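Local coordinates for uncharacterized lipoprotein GfcB (Escherichia coli K12, PDB 2IN5), which is of unknown function but, as a YjbF-family membrane lipoprotein and group 4 capsule protein B homolog, is probably linked to capsule polysaccharide, at residues Ser15-Gln20 against Arg46-Leu51; Leu82-Leu87 against Ser116-Phe121; Leu126-Ser131 against Trp150-Thr155. One frame throughout, in Å; residues are numbered along the deposited sequence.

Contact 1 (Ser15-Gln20 against Arg46-Leu51); sequences SLFDNQ and RIFVVL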
loop_
_atom_site.group_PDB
_atom_site.type_symbol
_atom_site.label_atom_id
_atom_site.label_comp_id
_atom_site.label_asym_id
_atom_site.label_seq_id
_atom_site.Cartn_x
_atom_site.Cartn_y
_atom_site.Cartn_z
ATOM N N SER A 15 12.427 2.207 13.855
ATOM C CA SER A 15 13.521 3.070 14.246
ATOM C C SER A 15 12.993 4.432 14.697
ATOM O O SER A 15 13.443 4.981 15.705
ATOM C CB SER A 15 14.485 3.235 13.076
ATOM O OG SER A 15 15.565 4.082 13.425
ATOM N N LEU A 16 12.034 4.976 13.955
ATOM C CA LEU A 16 11.462 6.272 14.294
ATOM C C LEU A 16 10.883 6.268 15.702
ATOM O O LEU A 16 11.114 7.188 16.487
ATOM C CB LEU A 16 10.369 6.647 13.296
ATOM C CG LEU A 16 9.507 7.848 13.694
ATOM C CD1 LEU A 16 10.381 9.078 13.873
ATOM C CD2 LEU A 16 8.454 8.087 12.627
ATOM N N PHE A 17 10.130 5.224 16.022
ATOM C CA PHE A 17 9.520 5.115 17.337
ATOM C C PHE A 17 10.491 4.625 18.401
ATOM O O PHE A 17 10.200 4.717 19.588
ATOM C CB PHE A 17 8.318 4.181 17.269
ATOM C CG PHE A 17 7.172 4.737 16.484
ATOM C CD1 PHE A 17 6.440 5.818 16.972
ATOM C CD2 PHE A 17 6.819 4.181 15.259
ATOM C CE1 PHE A 17 5.371 6.335 16.254
ATOM C CE2 PHE A 17 5.749 4.691 14.530
ATOM C CZ PHE A 17 5.023 5.772 15.028
ATOM N N ASP A 18 11.638 4.105 17.973
ATOM C CA ASP A 18 12.652 3.609 18.899
ATOM C C ASP A 18 13.670 4.697 19.244
ATOM O O ASP A 18 14.442 4.556 20.189
ATOM C CB ASP A 18 13.401 2.412 18.292
ATOM C CG ASP A 18 12.562 1.138 18.249
ATOM O OD1 ASP A 18 13.086 0.101 17.777
ATOM O OD2 ASP A 18 11.392 1.163 18.684
ATOM N N ASN A 19 13.670 5.777 18.468
ATOM C CA ASN A 19 14.607 6.879 18.672
ATOM C C ASN A 19 13.885 8.191 18.980
ATOM O O ASN A 19 14.425 9.278 18.757
ATOM C CB ASN A 19 15.481 7.050 17.419
ATOM C CG ASN A 19 16.294 5.797 17.090
ATOM O OD1 ASN A 19 16.913 5.703 16.025
ATOM N ND2 ASN A 19 16.302 4.831 18.009
ATOM N N GLN A 20 12.665 8.085 19.497
ATOM C CA GLN A 20 11.870 9.261 19.830
ATOM C C GLN A 20 11.516 9.288 21.314
ATOM O O GLN A 20 12.379 9.088 22.175
ATOM C CB GLN A 20 10.590 9.278 18.994
ATOM C CG GLN A 20 9.698 10.476 19.255
ATOM C CD GLN A 20 8.463 10.494 18.369
ATOM O OE1 GLN A 20 8.561 10.594 17.143
ATOM N NE2 GLN A 20 7.290 10.392 18.989
ATOM N N ARG A 46 -3.679 11.761 22.046
ATOM C CA ARG A 46 -3.042 11.999 20.764
ATOM C C ARG A 46 -1.913 11.016 20.489
ATOM O O ARG A 46 -1.064 10.783 21.350
ATOM C CB ARG A 46 -2.490 13.420 20.731
ATOM C CG ARG A 46 -1.493 13.654 19.631
ATOM C CD ARG A 46 -0.435 14.654 20.058
ATOM N NE ARG A 46 -0.944 16.017 20.098
ATOM C CZ ARG A 46 -0.177 17.089 20.268
ATOM N NH1 ARG A 46 1.135 16.950 20.417
ATOM N NH2 ARG A 46 -0.718 18.302 20.272
ATOM N N ILE A 47 -1.903 10.434 19.294
ATOM C CA ILE A 47 -0.841 9.508 18.922
ATOM C C ILE A 47 -0.207 9.983 17.626
ATOM O O ILE A 47 -0.863 10.620 16.797
ATOM C CB ILE A 47 -1.350 8.064 18.711
ATOM C CG1 ILE A 47 -2.174 7.978 17.430
ATOM C CG2 ILE A 47 -2.216 7.634 19.892
ATOM C CD1 ILE A 47 -2.462 6.577 17.006
ATOM N N PHE A 48 1.069 9.658 17.460
ATOM C CA PHE A 48 1.831 10.040 16.282
ATOM C C PHE A 48 1.721 8.967 15.203
ATOM O O PHE A 48 1.970 7.791 15.462
ATOM C CB PHE A 48 3.295 10.235 16.660
ATOM C CG PHE A 48 4.083 10.994 15.643
ATOM C CD1 PHE A 48 3.790 12.327 15.381
ATOM C CD2 PHE A 48 5.110 10.384 14.941
ATOM C CE1 PHE A 48 4.510 13.046 14.433
ATOM C CE2 PHE A 48 5.838 11.091 13.990
ATOM C CZ PHE A 48 5.536 12.426 13.737
ATOM N N VAL A 49 1.356 9.385 13.993
ATOM C CA VAL A 49 1.196 8.479 12.857
ATOM C C VAL A 49 2.049 8.990 11.684
ATOM O O VAL A 49 2.222 10.190 11.517
ATOM C CB VAL A 49 -0.301 8.408 12.450
ATOM C CG1 VAL A 49 -0.478 7.526 11.242
ATOM C CG2 VAL A 49 -1.128 7.878 13.608
ATOM N N VAL A 50 2.587 8.084 10.880
ATOM C CA VAL A 50 3.426 8.482 9.762
ATOM C C VAL A 50 2.815 8.031 8.427
ATOM O O VAL A 50 2.067 7.054 8.387
ATOM C CB VAL A 50 4.853 7.878 9.937
ATOM C CG1 VAL A 50 4.783 6.364 9.940
ATOM C CG2 VAL A 50 5.773 8.350 8.843
ATOM N N LEU A 51 3.107 8.745 7.338
ATOM C CA LEU A 51 2.567 8.369 6.030
ATOM C C LEU A 51 3.504 7.364 5.419
ATOM O O LEU A 51 4.611 7.702 4.996
ATOM C CB LEU A 51 2.433 9.584 5.096
ATOM C CG LEU A 51 2.033 9.337 3.625
ATOM C CD1 LEU A 51 0.699 8.584 3.535
ATOM C CD2 LEU A 51 1.927 10.680 2.915
#
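F17 turns the edge of its ring to the backbone carbonyl of F48: CZ comes to 3.7 Å from F48 O, and that oxygen sits near the plane of the ring. F17 CE1 also comes to the edge of the F48 ring, 4.3 Å from F48 CD2. In F17, chi1 of -69° sets CG beside the backbone N, anti to the carbonyl carbon; the ring beyond it ends at F48. F48 has CG anti to its own backbone N (chi1 -163°), and its ring takes three visitors from 15-20. L16 brings CD2 to F48 CE2 at 4.2 Å, again close to the ring plane, and the same methyl lies 4.5 Å from V50 CB. Q20, its chain extended, crosses the ring obliquely, with its amide plane 72° from the ring plane and OE1 4.1 Å from F48 CD2. No hydrogen bond joins 15-20 to 46-51, so the contact rests on these mostly apolar touches. F48 and V50 direct their side chains to the helix, while V49 turns the other way and packs on L39 and W61. Y34 contributes to the same apolar patch by touching both L16 and V50. M8 of the second subunit also packs on V50, which places this patch beside the dimer contact. This is helix-on-strand packing: the last turn of helix 8-18, with N19 already leaving helical geometry, rests on one face of strand 47-55 in a mostly beta, antiparallel fold.

Contact 2 (Leu82-Leu87 against Ser116-Phe121); sequences LNNNLL and SEDNHF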
loop_
_atom_site.group_PDB
_atom_site.type_symbol
_atom_site.label_atom_id
_atom_site.label_comp_id
_atom_site.label_asym_id
_atom_site.label_seq_id
_atom_site.Cartn_x
_atom_site.Cartn_y
_atom_site.Cartn_z
ATOM N N LEU A 82 -7.996 -1.473 14.396
ATOM C CA LEU A 82 -8.398 -0.611 15.495
ATOM C C LEU A 82 -9.567 -1.314 16.172
ATOM O O LEU A 82 -10.109 -2.273 15.620
ATOM C CB LEU A 82 -8.856 0.750 14.968
ATOM C CG LEU A 82 -7.886 1.720 14.274
ATOM C CD1 LEU A 82 -8.670 2.943 13.831
ATOM C CD2 LEU A 82 -6.756 2.137 15.202
ATOM N N ASN A 83 -9.962 -0.861 17.355
ATOM C CA ASN A 83 -11.093 -1.489 18.033
ATOM C C ASN A 83 -12.273 -1.541 17.072
ATOM O O ASN A 83 -12.869 -2.592 16.859
ATOM C CB ASN A 83 -11.484 -0.693 19.278
ATOM C CG ASN A 83 -10.693 -1.102 20.504
ATOM O OD1 ASN A 83 -9.460 -1.164 20.476
ATOM N ND2 ASN A 83 -11.402 -1.382 21.595
ATOM N N ASN A 84 -12.604 -0.385 16.505
ATOM C CA ASN A 84 -13.697 -0.270 15.553
ATOM C C ASN A 84 -13.111 0.305 14.278
ATOM O O ASN A 84 -12.312 1.243 14.329
ATOM C CB ASN A 84 -14.790 0.644 16.100
ATOM C CG ASN A 84 -15.406 0.105 17.370
ATOM O OD1 ASN A 84 -15.518 -1.107 17.545
ATOM N ND2 ASN A 84 -15.826 0.996 18.254
ATOM N N ASN A 85 -13.517 -0.248 13.140
ATOM C CA ASN A 85 -12.978 0.176 11.854
ATOM C C ASN A 85 -13.976 0.683 10.827
ATOM O O ASN A 85 -15.110 0.223 10.764
ATOM C CB ASN A 85 -12.210 -0.984 11.221
ATOM C CG ASN A 85 -11.019 -1.420 12.043
ATOM O OD1 ASN A 85 -10.076 -0.664 12.227
ATOM N ND2 ASN A 85 -11.056 -2.652 12.537
ATOM N N LEU A 86 -13.546 1.643 10.020
ATOM C CA LEU A 86 -14.396 2.143 8.956
ATOM C C LEU A 86 -14.046 1.159 7.843
ATOM O O LEU A 86 -12.872 0.989 7.510
ATOM C CB LEU A 86 -14.006 3.580 8.589
ATOM C CG LEU A 86 -14.616 4.192 7.320
ATOM C CD1 LEU A 86 -16.131 4.264 7.398
ATOM C CD2 LEU A 86 -14.021 5.573 7.137
ATOM N N LEU A 87 -15.045 0.499 7.278
ATOM C CA LEU A 87 -14.761 -0.498 6.258
ATOM C C LEU A 87 -14.888 -0.016 4.830
ATOM O O LEU A 87 -14.192 -0.499 3.939
ATOM C CB LEU A 87 -15.652 -1.733 6.460
ATOM C CG LEU A 87 -15.474 -2.489 7.779
ATOM C CD1 LEU A 87 -16.373 -3.718 7.793
ATOM C CD2 LEU A 87 -14.009 -2.897 7.947
ATOM N N SER A 116 -17.506 -1.216 11.434
ATOM C CA SER A 116 -17.767 -2.227 12.447
ATOM C C SER A 116 -17.822 -1.588 13.828
ATOM O O SER A 116 -17.066 -0.672 14.133
ATOM C CB SER A 116 -16.698 -3.318 12.415
ATOM O OG SER A 116 -15.431 -2.840 12.803
ATOM N N GLU A 117 -18.735 -2.075 14.657
ATOM C CA GLU A 117 -18.907 -1.564 16.006
ATOM C C GLU A 117 -19.113 -2.765 16.933
ATOM O O GLU A 117 -20.172 -3.392 16.926
ATOM C CB GLU A 117 -20.117 -0.626 16.036
ATOM C CG GLU A 117 -20.221 0.259 17.265
ATOM C CD GLU A 117 -21.065 1.494 17.007
ATOM O OE1 GLU A 117 -21.288 2.284 17.953
ATOM O OE2 GLU A 117 -21.500 1.681 15.850
ATOM N N ASP A 118 -18.085 -3.076 17.722
ATOM C CA ASP A 118 -18.114 -4.218 18.637
ATOM C C ASP A 118 -18.220 -5.485 17.797
ATOM O O ASP A 118 -18.985 -6.398 18.108
ATOM C CB ASP A 118 -19.302 -4.118 19.603
ATOM C CG ASP A 118 -19.165 -2.960 20.584
ATOM O OD1 ASP A 118 -20.148 -2.654 21.288
ATOM O OD2 ASP A 118 -18.075 -2.356 20.654
ATOM N N ASN A 119 -17.436 -5.517 16.723
ATOM C CA ASN A 119 -17.402 -6.629 15.780
ATOM C C ASN A 119 -18.732 -6.882 15.080
ATOM O O ASN A 119 -18.954 -7.950 14.515
ATOM C CB ASN A 119 -16.928 -7.903 16.469
ATOM C CG ASN A 119 -15.542 -7.762 17.023
ATOM O OD1 ASN A 119 -15.364 -7.435 18.197
ATOM N ND2 ASN A 119 -14.543 -7.980 16.176
ATOM N N HIS A 120 -19.614 -5.891 15.124
ATOM C CA HIS A 120 -20.907 -5.982 14.459
ATOM C C HIS A 120 -20.883 -4.961 13.324
ATOM O O HIS A 120 -20.449 -3.824 13.513
ATOM C CB HIS A 120 -22.042 -5.638 15.427
ATOM C CG HIS A 120 -22.210 -6.619 16.546
ATOM N ND1 HIS A 120 -23.014 -6.367 17.637
ATOM C CD2 HIS A 120 -21.672 -7.845 16.749
ATOM C CE1 HIS A 120 -22.961 -7.394 18.466
ATOM N NE2 HIS A 120 -22.153 -8.305 17.951
ATOM N N PHE A 121 -21.361 -5.356 12.152
ATOM C CA PHE A 121 -21.364 -4.460 11.010
ATOM C C PHE A 121 -22.564 -3.521 10.915
ATOM O O PHE A 121 -23.716 -3.942 11.025
ATOM C CB PHE A 121 -21.221 -5.275 9.729
ATOM C CG PHE A 121 -20.041 -6.199 9.744
ATOM C CD1 PHE A 121 -20.165 -7.502 10.223
ATOM C CD2 PHE A 121 -18.791 -5.751 9.332
ATOM C CE1 PHE A 121 -19.057 -8.345 10.293
ATOM C CE2 PHE A 121 -17.676 -6.580 9.398
ATOM C CZ PHE A 121 -17.808 -7.885 9.880
HETATM O O HOH W 1 -15.406 -3.503 15.948
HETATM O O HOH W 2 -14.831 -4.285 19.161
HETATM O O HOH W 3 -13.386 -4.588 11.758
#
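N85 and S116 are joined by two hydrogen bonds. S116 N gives its hydrogen to N85 O at 2.9 Å, and N85 N returns one to S116 OG at 3.2 Å. The hydroxyl is placed for this by chi1 of 67°, between its own backbone N and carbonyl carbon. Two waters also reach it: one bridges to N85 ND2, and the other ties it to N83 O and N119 N, so a single hydroxyl gathers much of the polar link. N84 sits one step along, its CB 3.3 Å from S116 O, and sends its amide out to the turn. There N84 OD1 accepts from D118 N at 3.2 Å in a very straight bond (176° at the hydrogen), although the donor lies above the carbonyl plane. At the other end, L87 meets F121 at about a right angle. L87 CD1 lies in the plane of the ring, 3.5 Å from both F121 CD2 and F121 CE2, so the methyl abuts an edge.

D118 and N119, both with positive phi, form the tight turn between E117 and H120, and E117 N bonds to H120 O at 2.7 Å. The run into strand 86-89 therefore lies against the hairpin of strands 108-117 and 120-140. L87 pairs with L114 of strand 108-117, while L86 and N85 are also tied to T79 of strand 75-80.

Contact 3 (Leu126-Ser131 against Trp150-Thr155); sequences LSSTFS and WQEEVT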
loop_
_atom_site.group_PDB
_atom_site.type_symbol
_atom_site.label_atom_id
_atom_site.label_comp_id
_atom_site.label_asym_id
_atom_site.label_seq_id
_atom_site.Cartn_x
_atom_site.Cartn_y
_atom_site.Cartn_z
ATOM N N LEU A 126 -25.299 8.718 4.082
ATOM C CA LEU A 126 -24.986 10.067 4.520
ATOM C C LEU A 126 -25.057 11.108 3.426
ATOM O O LEU A 126 -24.575 10.913 2.306
ATOM C CB LEU A 126 -23.586 10.118 5.133
ATOM C CG LEU A 126 -23.304 9.426 6.465
ATOM C CD1 LEU A 126 -23.441 7.924 6.322
ATOM C CD2 LEU A 126 -21.895 9.781 6.905
ATOM N N SER A 127 -25.659 12.232 3.779
ATOM C CA SER A 127 -25.783 13.353 2.870
ATOM C C SER A 127 -25.353 14.586 3.652
ATOM O O SER A 127 -25.821 14.819 4.766
ATOM C CB SER A 127 -27.229 13.486 2.387
ATOM O OG SER A 127 -28.127 13.497 3.481
ATOM N N SER A 128 -24.448 15.367 3.076
ATOM C CA SER A 128 -23.952 16.565 3.747
ATOM C C SER A 128 -23.811 17.761 2.821
ATOM O O SER A 128 -23.817 17.629 1.596
ATOM C CB SER A 128 -22.587 16.291 4.377
ATOM O OG SER A 128 -21.616 16.035 3.374
ATOM N N THR A 129 -23.673 18.932 3.432
ATOM C CA THR A 129 -23.496 20.174 2.695
ATOM C C THR A 129 -22.377 20.964 3.363
ATOM O O THR A 129 -22.308 21.053 4.592
ATOM C CB THR A 129 -24.795 21.026 2.684
ATOM O OG1 THR A 129 -25.066 21.510 4.004
ATOM C CG2 THR A 129 -25.972 20.192 2.207
ATOM N N PHE A 130 -21.485 21.522 2.556
ATOM C CA PHE A 130 -20.377 22.298 3.092
ATOM C C PHE A 130 -20.772 23.749 3.320
ATOM O O PHE A 130 -21.422 24.361 2.476
ATOM C CB PHE A 130 -19.178 22.232 2.149
ATOM C CG PHE A 130 -18.370 20.970 2.277
ATOM C CD1 PHE A 130 -16.986 21.030 2.313
ATOM C CD2 PHE A 130 -18.986 19.725 2.355
ATOM C CE1 PHE A 130 -16.221 19.874 2.426
ATOM C CE2 PHE A 130 -18.229 18.563 2.467
ATOM C CZ PHE A 130 -16.841 18.642 2.503
ATOM N N SER A 131 -20.380 24.296 4.464
ATOM C CA SER A 131 -20.705 25.676 4.787
ATOM C C SER A 131 -19.417 26.411 5.191
ATOM O O SER A 131 -18.726 26.004 6.134
ATOM C CB SER A 131 -21.753 25.701 5.915
ATOM O OG SER A 131 -22.357 26.979 6.076
ATOM N N TRP A 150 -14.086 25.044 6.675
ATOM C CA TRP A 150 -15.298 24.496 6.085
ATOM C C TRP A 150 -16.038 23.616 7.082
ATOM O O TRP A 150 -15.459 22.707 7.663
ATOM C CB TRP A 150 -14.947 23.678 4.854
ATOM C CG TRP A 150 -14.622 24.497 3.656
ATOM C CD1 TRP A 150 -13.388 24.715 3.111
ATOM C CD2 TRP A 150 -15.556 25.166 2.813
ATOM N NE1 TRP A 150 -13.498 25.475 1.971
ATOM C CE2 TRP A 150 -14.821 25.764 1.765
ATOM C CE3 TRP A 150 -16.949 25.316 2.840
ATOM C CZ2 TRP A 150 -15.433 26.498 0.749
ATOM C CZ3 TRP A 150 -17.556 26.047 1.835
ATOM C CH2 TRP A 150 -16.795 26.629 0.797
ATOM N N GLN A 151 -17.320 23.905 7.274
ATOM C CA GLN A 151 -18.172 23.146 8.179
ATOM C C GLN A 151 -19.116 22.262 7.375
ATOM O O GLN A 151 -19.997 22.770 6.682
ATOM C CB GLN A 151 -19.005 24.093 9.028
ATOM C CG GLN A 151 -18.177 24.972 9.925
ATOM C CD GLN A 151 -17.938 24.345 11.270
ATOM O OE1 GLN A 151 -17.790 23.127 11.381
ATOM N NE2 GLN A 151 -17.879 25.176 12.309
ATOM N N GLU A 152 -18.941 20.947 7.476
ATOM C CA GLU A 152 -19.779 19.991 6.765
ATOM C C GLU A 152 -20.931 19.503 7.637
ATOM O O GLU A 152 -20.723 18.788 8.628
ATOM C CB GLU A 152 -18.939 18.794 6.307
ATOM C CG GLU A 152 -19.737 17.645 5.697
ATOM C CD GLU A 152 -18.861 16.456 5.308
ATOM O OE1 GLU A 152 -18.131 15.937 6.183
ATOM O OE2 GLU A 152 -18.902 16.027 4.127
ATOM N N GLU A 153 -22.145 19.904 7.276
ATOM C CA GLU A 153 -23.339 19.483 8.007
ATOM C C GLU A 153 -23.781 18.139 7.431
ATOM O O GLU A 153 -24.225 18.056 6.286
ATOM C CB GLU A 153 -24.458 20.526 7.855
ATOM C CG GLU A 153 -24.110 21.906 8.429
ATOM C CD GLU A 153 -23.655 21.842 9.892
ATOM O OE1 GLU A 153 -24.393 21.260 10.727
ATOM O OE2 GLU A 153 -22.563 22.381 10.207
ATOM N N VAL A 154 -23.648 17.082 8.222
ATOM C CA VAL A 154 -24.020 15.759 7.742
ATOM C C VAL A 154 -25.284 15.231 8.405
ATOM O O VAL A 154 -25.543 15.484 9.584
ATOM C CB VAL A 154 -22.879 14.721 7.975
ATOM C CG1 VAL A 154 -23.173 13.449 7.208
ATOM C CG2 VAL A 154 -21.538 15.297 7.551
ATOM N N THR A 155 -26.090 14.526 7.624
ATOM C CA THR A 155 -27.306 13.914 8.141
ATOM C C THR A 155 -27.358 12.495 7.583
ATOM O O THR A 155 -27.090 12.271 6.398
ATOM C CB THR A 155 -28.610 14.691 7.734
ATOM O OG1 THR A 155 -28.737 14.720 6.308
ATOM C CG2 THR A 155 -28.587 16.120 8.273
#
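Strands 126-131 and 150-155 run antiparallel, their axes 4.5 Å apart at closest and 158° between directions, with S127-T155, T129-E153 and S131-Q151 as hydrogen-bonded pairs and S128-V154 and F130-E152 as non-hydrogen-bonded pairs between them. E152 does most of the side-chain work. Its CG is anti to the backbone N (chi1 173°), and the extended chain carries the carboxylate across to S128, whose OG donates to E152 OE2 at 2.8 Å from above the carboxylate plane. On the way, E152 CB lies over a face of the F130 ring, 4.3 Å from its centroid, a CH-pi contact offset toward the rim. E152 OE2 then comes to 3.1 Å from F130 CE2, with carboxylate and ring planes 77° apart. On the same face of the sheet V154 packs tightly, its CG2 3.5 Å from S128 CB. L126 CD2 meets V154 CG1 at 3.9 Å. W150 stands at about a right angle to F130, bringing CE3 to 3.9 Å from F130 CB. The face bearing S127, T129, S131, Q151, E153 and T155 is polar and partly exposed; S127 OG and T155 OG1 share a weak bond there.

E152 is a buried acid with several polar partners: OE1 forms a salt bridge to R75 and a bond to N165, while R111 holds S128 OG and is only a long, weak partner of OE2. Such surroundings should stabilise a negative carboxylate, a charge set close to the rim of the F130 ring.

Overall arrangement
Along the chain the contacts come in series: contact 1 closes before contact 2 opens, and contact 2 before contact 3. Contact 1 lies far from contact 3, with centres about 33 Å apart and on opposite sides of the chain's centre; contact 2 is between them in distance, its centre about 24 Å from that of contact 1 and 23 Å from that of contact 3. None touches another. Contacts 2 and 3 share strand 120-140, which leaves the turn of contact 2 and enters the hairpin of contact 3. Contact 1 instead joins the N-terminal helix to strand 47-55, so together they sample separate parts of a mostly antiparallel beta fold.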